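Local structure of metagenomic carboxyl esterase MGS0156 (Uncultured organism, 5D8M) at residues L91-L96 / S104-D109; A97-E102 / G127-S132. The protein probably hydrolyses carboxylic ester bonds, as a metagenomic carboxyl esterase with an alpha/beta-hydrolase fold and, apparently, a membrane-attached full-length form. All blocks are in the same frame, centred on the assembly; numbering follows the deposited sequence.

Overall arrangement
Both contacts lie at the C-terminal end of strand 87-92 in an alpha/beta-hydrolase fold: contact 1 at the strand's last residues, contact 2 in the loops beyond. Their segments alternate along the chain: 91-96, 97-102, 104-109, then 127-132. Contact 1 folds the loop after this strand back onto the strand end. Contact 2 ties the same loop to the one that follows the neighbouring strand 120-123 and leads into helix 132-143. The contact centres are about 9 Å apart. They meet where Leu96 N probably hydrogen-bonds to Gly128 O. As in other members of this fold, the loop after strand 87-92 probably contributes to the oxyanion hole. Together the contacts join this loop to its own strand and to the next loop.

Contact 1 of 2, residues L91-L96 / S104-D109; sequences LVPGLL and SLLFDD
In this alpha/beta-hydrolase fold, strand 87-92 runs between strands 120-123 and 151-157, and residues 104-109 of its own following loop return to cover its end. The contact is buried and apolar. Leu106 carries most of it. Its CG stands anti to the backbone N (chi1 -178°), and with chi2 at 65° the CD2 methyl reaches the strand. CD2 lies 3.7 Å from Leu91 CB. A second apolar pair lies further along, where Pro93 CB and Leu106 CB meet at 4.2 Å. Phe107 adds a looser touch: Leu91 CD2 approaches its ring obliquely, 4.4 Å from Phe107 CD2.

The fold of the loop explains how two adjacent side chains reach one strand. Leu105 to Asp108 form a type II beta turn with Leu106 and Phe107 at its two central positions, closed by a weak bond from Asp108 N to Leu105 O. Around it, Leu106 also touches Leu123 and His157, and Phe107 touches Val155, so the turn packs onto both neighbouring strands.

Side chain also meets backbone. The Leu106 CD2 methyl rests against the main chain of Val92, 3.6 Å from Val92 N and 3.5 Å from Val92 C.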
ATOM      1  N   LEU A  91       2.559  -5.716   8.802  1.00 10.30           N
ATOM      2  CA  LEU A  91       2.493  -5.737   7.353  1.00 10.59           C
ATOM      3  C   LEU A  91       1.228  -6.455   6.884  1.00 13.61           C
ATOM      4  O   LEU A  91       1.004  -7.582   7.246  1.00 14.25           O
ATOM      5  CB  LEU A  91       3.722  -6.436   6.780  1.00  8.82           C
ATOM      6  CG  LEU A  91       5.079  -5.987   7.316  1.00 15.76           C
ATOM      7  CD1 LEU A  91       6.230  -6.928   6.842  1.00 13.81           C
ATOM      8  CD2 LEU A  91       5.332  -4.552   6.883  1.00 16.94           C
ATOM      9  N   VAL A  92       0.407  -5.780   6.094  1.00  8.32           N
ATOM     10  CA  VAL A  92      -0.820  -6.366   5.604  1.00  9.47           C
ATOM     11  C   VAL A  92      -0.851  -6.285   4.091  1.00 11.64           C
ATOM     12  O   VAL A  92      -0.911  -5.179   3.533  1.00 11.17           O
ATOM     13  CB  VAL A  92      -2.055  -5.646   6.176  1.00 10.00           C
ATOM     14  CG1 VAL A  92      -3.327  -6.329   5.718  1.00  9.93           C
ATOM     15  CG2 VAL A  92      -1.970  -5.570   7.713  1.00  8.79           C
ATOM     16  N   PRO A  93      -0.854  -7.451   3.413  1.00 10.53           N
ATOM     17  CA  PRO A  93      -0.824  -7.469   1.945  1.00  8.82           C
ATOM     18  C   PRO A  93      -2.188  -7.334   1.312  1.00 10.73           C
ATOM     19  O   PRO A  93      -3.187  -7.248   2.016  1.00 12.67           O
ATOM     20  CB  PRO A  93      -0.234  -8.846   1.627  1.00  8.16           C
ATOM     21  CG  PRO A  93      -0.769  -9.693   2.710  1.00 11.63           C
ATOM     22  CD  PRO A  93      -0.745  -8.813   3.969  1.00 10.91           C
ATOM     23  N   GLY A  94      -2.223  -7.381  -0.013  1.00 12.37           N
ATOM     24  CA  GLY A  94      -3.444  -7.142  -0.756  1.00 15.96           C
ATOM     25  C   GLY A  94      -4.034  -8.312  -1.528  1.00 16.82           C
ATOM     26  O   GLY A  94      -3.859  -9.472  -1.171  1.00 12.53           O
ATOM     27  N   LEU A  95      -4.775  -7.971  -2.582  1.00 13.95           N
ATOM     28  CA  LEU A  95      -5.498  -8.926  -3.392  1.00 11.34           C
ATOM     29  C   LEU A  95      -4.547  -9.947  -4.020  1.00 13.98           C
ATOM     30  O   LEU A  95      -3.543  -9.573  -4.621  1.00 17.29           O
ATOM     31  CB  LEU A  95      -6.280  -8.190  -4.497  1.00 17.57           C
ATOM     32  CG  LEU A  95      -7.299  -8.991  -5.308  1.00 18.59           C
ATOM     33  CD1 LEU A  95      -8.451  -9.374  -4.399  1.00 20.99           C
ATOM     34  CD2 LEU A  95      -7.794  -8.162  -6.485  1.00 19.16           C
ATOM     35  N   LEU A  96      -4.877 -11.228  -3.872  1.00 12.54           N
ATOM     36  CA  LEU A  96      -4.127 -12.334  -4.473  1.00 12.20           C
ATOM     37  C   LEU A  96      -2.745 -12.572  -3.855  1.00 10.62           C
ATOM     38  O   LEU A  96      -2.037 -13.474  -4.280  1.00 13.87           O
ATOM     39  CB  LEU A  96      -3.964 -12.122  -5.987  1.00 14.02           C
ATOM     40  CG  LEU A  96      -5.247 -12.226  -6.809  1.00 20.24           C
ATOM     41  CD1 LEU A  96      -4.928 -12.192  -8.304  1.00 21.33           C
ATOM     42  CD2 LEU A  96      -5.999 -13.504  -6.459  1.00 23.53           C
ATOM     43  N   SER A 104       6.259 -14.847  -3.327  1.00 14.93           N
ATOM     44  CA  SER A 104       6.377 -13.477  -2.821  1.00 13.85           C
ATOM     45  C   SER A 104       5.648 -13.252  -1.516  1.00 14.33           C
ATOM     46  O   SER A 104       4.485 -13.614  -1.402  1.00 17.34           O
ATOM     47  CB  SER A 104       5.832 -12.485  -3.867  1.00 16.97           C
ATOM     48  OG  SER A 104       5.999 -11.140  -3.433  1.00 16.16           O
ATOM     49  N   LEU A 105       6.334 -12.651  -0.545  1.00 10.36           N
ATOM     50  CA  LEU A 105       5.729 -12.205   0.699  1.00 12.05           C
ATOM     51  C   LEU A 105       5.993 -10.721   0.853  1.00 11.30           C
ATOM     52  O   LEU A 105       7.095 -10.267   0.544  1.00 10.86           O
ATOM     53  CB  LEU A 105       6.314 -12.960   1.904  1.00 13.15           C
ATOM     54  CG  LEU A 105       6.094 -14.463   1.897  1.00 14.59           C
ATOM     55  CD1 LEU A 105       6.890 -15.120   3.043  1.00 17.01           C
ATOM     56  CD2 LEU A 105       4.572 -14.744   2.020  1.00 14.48           C
ATOM     57  N   LEU A 106       4.996  -9.990   1.357  1.00 10.91           N
ATOM     58  CA  LEU A 106       5.042  -8.535   1.440  1.00 12.23           C
ATOM     59  C   LEU A 106       6.333  -8.029   2.106  1.00 13.56           C
ATOM     60  O   LEU A 106       6.674  -8.451   3.206  1.00 11.81           O
ATOM     61  CB  LEU A 106       3.820  -8.013   2.203  1.00  8.39           C
ATOM     62  CG  LEU A 106       3.711  -6.481   2.314  1.00 12.47           C
ATOM     63  CD1 LEU A 106       3.519  -5.869   0.978  1.00 11.24           C
ATOM     64  CD2 LEU A 106       2.577  -6.067   3.257  1.00 12.04           C
ATOM     65  N   PHE A 107       7.049  -7.143   1.414  1.00 12.13           N
ATOM     66  CA  PHE A 107       8.272  -6.523   1.939  1.00 10.78           C
ATOM     67  C   PHE A 107       9.300  -7.517   2.449  1.00 14.07           C
ATOM     68  O   PHE A 107      10.078  -7.213   3.358  1.00 11.15           O
ATOM     69  CB  PHE A 107       7.922  -5.513   3.051  1.00 10.04           C
ATOM     70  CG  PHE A 107       7.523  -4.153   2.514  1.00 12.60           C
ATOM     71  CD1 PHE A 107       8.440  -3.389   1.815  1.00 14.74           C
ATOM     72  CD2 PHE A 107       6.243  -3.652   2.700  1.00 12.23           C
ATOM     73  CE1 PHE A 107       8.096  -2.160   1.289  1.00 14.60           C
ATOM     74  CE2 PHE A 107       5.874  -2.416   2.195  1.00 11.50           C
ATOM     75  CZ  PHE A 107       6.799  -1.656   1.502  1.00 15.44           C
ATOM     76  N   ASP A 108       9.314  -8.716   1.878  1.00 13.19           N
ATOM     77  CA  ASP A 108      10.120  -9.782   2.480  1.00 16.25           C
ATOM     78  C   ASP A 108      11.607  -9.436   2.508  1.00 18.26           C
ATOM     79  O   ASP A 108      12.294  -9.729   3.482  1.00 15.78           O
ATOM     80  CB  ASP A 108       9.926 -11.105   1.735  1.00 14.41           C
ATOM     81  CG  ASP A 108      10.069 -12.312   2.645  1.00 23.36           C
ATOM     82  OD1 ASP A 108       9.614 -12.256   3.827  1.00 20.08           O
ATOM     83  OD2 ASP A 108      10.604 -13.331   2.166  1.00 26.60           O
ATOM     84  N   ASP A 109      12.097  -8.826   1.431  1.00 16.05           N
ATOM     85  CA  ASP A 109      13.506  -8.486   1.343  1.00 17.99           C
ATOM     86  C   ASP A 109      13.865  -7.207   2.123  1.00 15.73           C
ATOM     87  O   ASP A 109      15.038  -6.861   2.238  1.00 18.30           O
ATOM     88  CB  ASP A 109      13.919  -8.353  -0.127  1.00 19.00           C
ATOM     89  CG  ASP A 109      13.075  -7.319  -0.919  1.00 22.61           C
ATOM     90  OD1 ASP A 109      11.990  -6.826  -0.460  1.00 17.78           O
ATOM     91  OD2 ASP A 109      13.525  -7.032  -2.055  1.00 24.44           O
TER

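Contact 2 of 2, residues A97-E102 / G127-S132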
ATOM      1  N   ALA A  97      -2.353 -11.785  -2.856  1.00 11.81           N
ATOM      2  CA  ALA A  97      -1.016 -11.960  -2.278  1.00 11.26           C
ATOM      3  C   ALA A  97      -0.882 -13.355  -1.673  1.00 15.83           C
ATOM      4  O   ALA A  97       0.144 -14.056  -1.845  1.00 13.64           O
ATOM      5  CB  ALA A  97      -0.740 -10.875  -1.240  1.00 10.04           C
ATOM      6  N   GLU A  98      -1.961 -13.790  -1.037  1.00 12.85           N
ATOM      7  CA  GLU A  98      -1.978 -15.103  -0.409  1.00 14.16           C
ATOM      8  C   GLU A  98      -1.743 -16.195  -1.434  1.00 12.95           C
ATOM      9  O   GLU A  98      -1.084 -17.191  -1.145  1.00 14.86           O
ATOM     10  CB  GLU A  98      -3.312 -15.337   0.310  1.00 14.03           C
ATOM     11  CG  GLU A  98      -3.354 -16.649   1.104  1.00 15.04           C
ATOM     12  CD  GLU A  98      -4.732 -16.917   1.702  1.00 17.14           C
ATOM     13  OE1 GLU A  98      -5.746 -16.488   1.094  1.00 18.99           O
ATOM     14  OE2 GLU A  98      -4.802 -17.564   2.766  1.00 17.31           O
ATOM     15  N   CYS A  99      -2.280 -16.000  -2.640  1.00 12.00           N
ATOM     16  CA  CYS A  99      -2.175 -16.991  -3.700  1.00 13.88           C
ATOM     17  C   CYS A  99      -0.751 -17.139  -4.268  1.00 15.58           C
ATOM     18  O   CYS A  99      -0.409 -18.169  -4.864  1.00 19.04           O
ATOM     19  CB  CYS A  99      -3.149 -16.623  -4.833  1.00 17.42           C
ATOM     20  SG  CYS A  99      -4.856 -16.315  -4.236  1.00 21.71           S
ATOM     21  N   VAL A 100       0.080 -16.116  -4.126  1.00 13.90           N
ATOM     22  CA  VAL A 100       1.439 -16.210  -4.654  1.00 19.00           C
ATOM     23  C   VAL A 100       2.465 -16.264  -3.525  1.00 16.53           C
ATOM     24  O   VAL A 100       3.627 -15.932  -3.735  1.00 16.28           O
ATOM     25  CB  VAL A 100       1.777 -15.026  -5.630  1.00 17.65           C
ATOM     26  CG1 VAL A 100       0.882 -15.106  -6.883  1.00 21.29           C
ATOM     27  CG2 VAL A 100       1.644 -13.675  -4.953  1.00 15.14           C
ATOM     28  N   SER A 101       2.036 -16.699  -2.336  1.00 13.47           N
ATOM     29  CA  SER A 101       2.927 -16.718  -1.175  1.00 16.98           C
ATOM     30  C   SER A 101       4.198 -17.547  -1.377  1.00 15.33           C
ATOM     31  O   SER A 101       5.202 -17.277  -0.740  1.00 16.57           O
ATOM     32  CB  SER A 101       2.199 -17.232   0.067  1.00 14.06           C
ATOM     33  OG  SER A 101       1.818 -18.580  -0.102  1.00 14.90           O
ATOM     34  N   GLU A 102       4.167 -18.540  -2.261  1.00 16.38           N
ATOM     35  CA  GLU A 102       5.372 -19.335  -2.537  1.00 20.42           C
ATOM     36  C   GLU A 102       6.451 -18.536  -3.266  1.00 20.66           C
ATOM     37  O   GLU A 102       7.638 -18.862  -3.192  1.00 20.70           O
ATOM     38  CB  GLU A 102       5.016 -20.570  -3.364  1.00 29.43           C
ATOM     39  CG  GLU A 102       4.326 -21.653  -2.579  1.00 43.08           C
ATOM     40  CD  GLU A 102       5.278 -22.411  -1.677  1.00 58.18           C
ATOM     41  OE1 GLU A 102       5.054 -22.411  -0.447  1.00 62.56           O
ATOM     42  OE2 GLU A 102       6.243 -23.017  -2.202  1.00 64.23           O
ATOM     43  N   GLY A 127      -6.884 -13.291   3.501  1.00 13.63           N
ATOM     44  CA  GLY A 127      -7.430 -14.053   2.401  1.00 10.96           C
ATOM     45  C   GLY A 127      -7.155 -13.301   1.113  1.00 17.13           C
ATOM     46  O   GLY A 127      -7.600 -12.159   0.937  1.00 13.59           O
ATOM     47  N   GLY A 128      -6.399 -13.922   0.216  1.00 15.86           N
ATOM     48  CA  GLY A 128      -6.118 -13.311  -1.071  1.00 13.45           C
ATOM     49  C   GLY A 128      -7.374 -13.121  -1.915  1.00 14.59           C
ATOM     50  O   GLY A 128      -7.418 -12.238  -2.778  1.00 14.49           O
ATOM     51  N   ARG A 129      -8.388 -13.954  -1.678  1.00 10.98           N
ATOM     52  CA  ARG A 129      -9.627 -13.876  -2.432  1.00 11.30           C
ATOM     53  C   ARG A 129     -10.857 -13.554  -1.564  1.00 13.91           C
ATOM     54  O   ARG A 129     -11.992 -13.837  -1.951  1.00 15.84           O
ATOM     55  CB  ARG A 129      -9.833 -15.193  -3.185  1.00 12.15           C
ATOM     56  CG  ARG A 129      -8.662 -15.525  -4.113  1.00 14.23           C
ATOM     57  CD  ARG A 129      -9.024 -16.638  -5.066  1.00 19.43           C
ATOM     58  NE  ARG A 129      -8.902 -17.961  -4.460  1.00 19.66           N
ATOM     59  CZ  ARG A 129      -9.179 -19.090  -5.100  1.00 17.01           C
ATOM     60  NH1 ARG A 129      -9.032 -20.261  -4.497  1.00 19.39           N
ATOM     61  NH2 ARG A 129      -9.618 -19.051  -6.344  1.00 17.09           N
ATOM     62  N   TRP A 130     -10.630 -12.946  -0.402  1.00 12.68           N
ATOM     63  CA  TRP A 130     -11.706 -12.679   0.557  1.00 15.24           C
ATOM     64  C   TRP A 130     -12.024 -11.185   0.654  1.00 16.25           C
ATOM     65  O   TRP A 130     -11.167 -10.372   0.376  1.00 13.59           O
ATOM     66  CB  TRP A 130     -11.314 -13.198   1.939  1.00 11.64           C
ATOM     67  CG  TRP A 130     -11.354 -14.712   2.041  1.00 14.38           C
ATOM     68  CD1 TRP A 130     -11.821 -15.594   1.107  1.00 15.90           C
ATOM     69  CD2 TRP A 130     -10.933 -15.498   3.159  1.00 12.90           C
ATOM     70  NE1 TRP A 130     -11.715 -16.889   1.580  1.00 14.60           N
ATOM     71  CE2 TRP A 130     -11.171 -16.850   2.839  1.00 13.77           C
ATOM     72  CE3 TRP A 130     -10.368 -15.190   4.394  1.00 14.66           C
ATOM     73  CZ2 TRP A 130     -10.862 -17.891   3.714  1.00 16.84           C
ATOM     74  CZ3 TRP A 130     -10.057 -16.231   5.262  1.00 15.88           C
ATOM     75  CH2 TRP A 130     -10.317 -17.557   4.924  1.00 16.44           C
ATOM     76  N   GLY A 131     -13.237 -10.839   1.098  1.00 17.33           N
ATOM     77  CA  GLY A 131     -13.650  -9.450   1.202  1.00 16.02           C
ATOM     78  C   GLY A 131     -12.990  -8.751   2.386  1.00 15.69           C
ATOM     79  O   GLY A 131     -12.389  -9.393   3.254  1.00 14.18           O
ATOM     80  N   SER A 132     -13.097  -7.429   2.419  1.00 13.99           N
ATOM     81  CA  SER A 132     -12.468  -6.644   3.475  1.00 14.09           C
ATOM     82  C   SER A 132     -13.012  -6.937   4.886  1.00 16.69           C
ATOM     83  O   SER A 132     -12.246  -6.930   5.830  1.00 14.55           O
ATOM     84  CB  SER A 132     -12.616  -5.160   3.165  1.00 13.54           C
ATOM     85  OG  SER A 132     -11.733  -4.812   2.119  1.00 20.26           O
TER
HETATM   86  O   HOH W   1      -8.215 -16.314  -0.195  1.00 14.67           O
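Gly127 opens a type I beta turn that ends at Trp130. Its CA sits 3.4 Å above one face of the Trp130 ring, offset toward the rim. A side chain on Gly127 would run into that ring.

Gly128 takes the main polar link. Its N donates to Glu98 OE1 at 2.8 Å, nearly straight at 164°, from above the carboxylate plane. Glu98 CG is anti to the backbone N (chi1 -175°) and the chain stays extended beyond it, alongside Gly128, with Glu98 CB 3.4 Å from Gly128 N. A CB on Gly128 would crowd both Glu98 CB and Cys99 SG. Glu98 OE1 also accepts from a water, while Glu98 OE2 forms a salt bridge with Arg125. An alanine at Glu98 would remove the carboxylate and would probably loosen the turn, losing the Gly128 bond, the water link and the Arg125 bridge.

The contact joins two loops of the alpha/beta-hydrolase fold, those after strands 87-92 and 120-123. Arg129 N donates to the oxygen of the same water at 2.8 Å, so the water bridges Arg129 N and Glu98 OE1. Arg129 CG packs 3.9 Å from Cys99 SG, whose disulfide to Cys213 brings in another loop. Arg129 NH2 hydrogen-bonds to Met208 O and Ala205 O, and NH1 to Cys213 O.

Past Trp130, Gly131 is the N-cap of helix 132-143.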